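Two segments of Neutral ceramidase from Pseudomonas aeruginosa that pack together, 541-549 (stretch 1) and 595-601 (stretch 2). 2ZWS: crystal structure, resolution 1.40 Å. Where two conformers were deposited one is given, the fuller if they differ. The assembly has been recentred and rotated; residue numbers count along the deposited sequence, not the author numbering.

Stretch 1 541-549: TVAFVTGHP
Stretch 2 (595-601) ASKATIS

The two stretches belong to one chain and lie side by side as antiparallel strands. Residues 541-545 run in strand conformation, as does the whole of 595-601. The strand axes approach to 4.6 Å, and their N-to-C directions differ by 158°. Most residues have extended phi/psi values, such as -132/172 at Val-542 and -123/132 at Ile-600. Val-545 is less extended, at -66/130. Thr-546 follows at -136/-174, Gly-547 at -125/169, His-548 at -63/126 and Pro-549 at -64/-16.

The register pairs Thr-541 with Ser-601, Val-542 with Ile-600, Ala-543 with Thr-599, Phe-544 with Ala-598 and Val-545 with Lys-597. Val-542 and Ile-600 form a hydrogen-bonded pair, with CA to CA 5.4 Å. Val-542 N donates to Ile-600 O at 2.9 Å, and Ile-600 N returns a bond to Val-542 O at 2.9 Å. Phe-544 and Ala-598 repeat the pattern. Phe-544 N to Ala-598 O is 2.9 Å, and Ala-598 N to Phe-544 O is 2.9 Å. Thr-546 N extends the ladder by donating to Ser-596 O at 3.0 Å. Between these rungs the non-hydrogen-bonded pairs come closer, with the CA atoms of Ala-543 and Thr-599 4.2 Å apart. Ala-543 CA makes a CA-H...O contact with Ala-598 O at 3.1 Å.

A water ties the backbones together beyond the last rung. The water oxygen lies 2.8 Å from Thr-546 O and accepts from Ser-596 N at 2.9 Å.

Side chains alternate between the two faces of the sheet. Val-542, Phe-544, Ala-598 and Ile-600 share one face. Val-542 (chi1 m) places CG2 4.1 Å from Ile-600 CB. Phe-544 (chi1 m, chi2 -98°) brings CE2 to 3.9 Å from CD1 of Ile-600 (chi1 m, chi2 t). These contacts are apolar.

The other face carries Thr-541, Ala-543, Val-545, Lys-597, Thr-599 and Ser-601. Thr-541 (t) sets OG1 3.6 Å from CG2 of Thr-599 (m), a diagonal contact. Val-545 is t and Ser-601 is p. Lys-597 has chi1 p and is then fully extended, so its end leads away from stretch 1.

Thr-546 (chi1 -40°) points toward stretch 2. Its OG1 donates to Phe-544 O within its own stretch at 3.0 Å and lies 2.9 Å from Ala-598 CB, a tight approach. Ser-596 (p) places OG 3.7 Å from Gly-547 CA. His-548 (t, chi2 -58°) makes its side-chain hydrogen bonds outside this contact.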

# COMPACT_ATOMS: atom_id res chain seq x y z
N THR A 541 15.49 -23.65 -10.41
CA THR A 541 14.18 -24.02 -9.86
C THR A 541 14.28 -25.34 -9.11
O THR A 541 14.79 -26.36 -9.62
CB THR A 541 13.01 -24.05 -10.91
OG1 THR A 541 11.74 -24.27 -10.27
CG2 THR A 541 13.22 -25.14 -11.92
N VAL A 542 13.83 -25.30 -7.86
CA VAL A 542 13.81 -26.47 -7.00
C VAL A 542 12.44 -26.59 -6.33
O VAL A 542 11.61 -25.68 -6.43
CB VAL A 542 14.91 -26.40 -5.91
CG1 VAL A 542 16.31 -26.28 -6.54
CG2 VAL A 542 14.63 -25.26 -4.90
N ALA A 543 12.19 -27.71 -5.64
CA ALA A 543 10.87 -27.90 -5.05
C ALA A 543 10.95 -28.86 -3.88
O ALA A 543 11.75 -29.80 -3.92
CB ALA A 543 9.86 -28.41 -6.08
N PHE A 544 10.07 -28.63 -2.89
CA PHE A 544 10.06 -29.39 -1.62
C PHE A 544 8.64 -29.80 -1.25
O PHE A 544 7.68 -29.09 -1.56
CB PHE A 544 10.50 -28.49 -0.47
CG PHE A 544 11.91 -27.98 -0.58
CD1 PHE A 544 12.96 -28.59 0.11
CD2 PHE A 544 12.18 -26.86 -1.36
CE1 PHE A 544 14.23 -28.08 0.02
CE2 PHE A 544 13.47 -26.36 -1.47
CZ PHE A 544 14.50 -26.97 -0.75
N VAL A 545 8.50 -30.94 -0.56
CA VAL A 545 7.24 -31.31 0.11
C VAL A 545 7.03 -30.29 1.22
O VAL A 545 7.94 -30.04 2.00
CB VAL A 545 7.36 -32.74 0.73
CG1 VAL A 545 6.13 -33.09 1.51
CG2 VAL A 545 7.63 -33.77 -0.36
N THR A 546 5.84 -29.68 1.30
CA THR A 546 5.64 -28.61 2.27
C THR A 546 4.32 -28.72 3.02
O THR A 546 3.59 -29.72 2.88
CB THR A 546 5.71 -27.23 1.59
OG1 THR A 546 6.76 -27.22 0.63
CG2 THR A 546 6.00 -26.16 2.62
N GLY A 547 4.01 -27.70 3.83
CA GLY A 547 2.70 -27.52 4.44
C GLY A 547 2.17 -26.13 4.09
O GLY A 547 2.89 -25.26 3.57
N HIS A 548 0.90 -25.91 4.38
CA HIS A 548 0.19 -24.70 4.00
C HIS A 548 0.76 -23.41 4.63
O HIS A 548 0.88 -23.33 5.84
CB HIS A 548 -1.26 -24.84 4.42
CG HIS A 548 -2.21 -24.04 3.59
ND1 HIS A 548 -2.11 -22.67 3.44
CD2 HIS A 548 -3.26 -24.42 2.83
CE1 HIS A 548 -3.07 -22.25 2.64
NE2 HIS A 548 -3.78 -23.29 2.25
N PRO A 549 1.10 -22.39 3.80
CA PRO A 549 1.63 -21.14 4.38
C PRO A 549 0.62 -20.39 5.27
O PRO A 549 1.04 -19.51 6.03
CB PRO A 549 2.02 -20.30 3.14
CG PRO A 549 1.29 -20.86 2.04
CD PRO A 549 1.06 -22.33 2.33
N ALA A 595 -1.78 -32.74 0.66
CA ALA A 595 -0.34 -32.51 0.49
C ALA A 595 -0.13 -31.20 -0.26
O ALA A 595 -1.06 -30.58 -0.74
CB ALA A 595 0.30 -33.69 -0.28
N SER A 596 1.12 -30.79 -0.36
CA SER A 596 1.43 -29.56 -1.10
C SER A 596 2.92 -29.47 -1.43
O SER A 596 3.76 -30.13 -0.80
CB SER A 596 0.98 -28.31 -0.31
OG SER A 596 1.57 -28.23 0.97
N LYS A 597 3.24 -28.63 -2.40
CA LYS A 597 4.62 -28.45 -2.79
C LYS A 597 4.98 -26.98 -2.82
O LYS A 597 4.16 -26.11 -3.17
CB LYS A 597 4.92 -29.12 -4.13
CG LYS A 597 4.22 -28.51 -5.30
CD LYS A 597 4.63 -29.19 -6.61
CE LYS A 597 4.10 -28.44 -7.79
NZ LYS A 597 4.62 -28.98 -9.07
N ALA A 598 6.22 -26.71 -2.40
CA ALA A 598 6.79 -25.37 -2.44
C ALA A 598 7.79 -25.38 -3.59
O ALA A 598 8.73 -26.14 -3.56
CB ALA A 598 7.50 -25.08 -1.16
N THR A 599 7.58 -24.54 -4.60
CA THR A 599 8.52 -24.42 -5.70
C THR A 599 9.24 -23.10 -5.51
O THR A 599 8.60 -22.06 -5.34
CB THR A 599 7.81 -24.45 -7.06
OG1 THR A 599 7.04 -25.66 -7.18
CG2 THR A 599 8.84 -24.39 -8.21
N ILE A 600 10.56 -23.16 -5.49
CA ILE A 600 11.40 -22.00 -5.20
C ILE A 600 12.34 -21.78 -6.37
O ILE A 600 12.97 -22.71 -6.88
CB ILE A 600 12.17 -22.20 -3.90
CG1 ILE A 600 11.19 -22.14 -2.71
CG2 ILE A 600 13.29 -21.18 -3.77
CD1 ILE A 600 11.70 -22.85 -1.47
N SER A 601 12.42 -20.54 -6.83
CA SER A 601 13.32 -20.24 -7.92
C SER A 601 14.23 -19.09 -7.58
O SER A 601 13.88 -18.22 -6.76
CB SER A 601 12.54 -19.94 -9.19
OG SER A 601 11.73 -18.80 -9.02
O HOH W 1 2.88 -32.09 1.49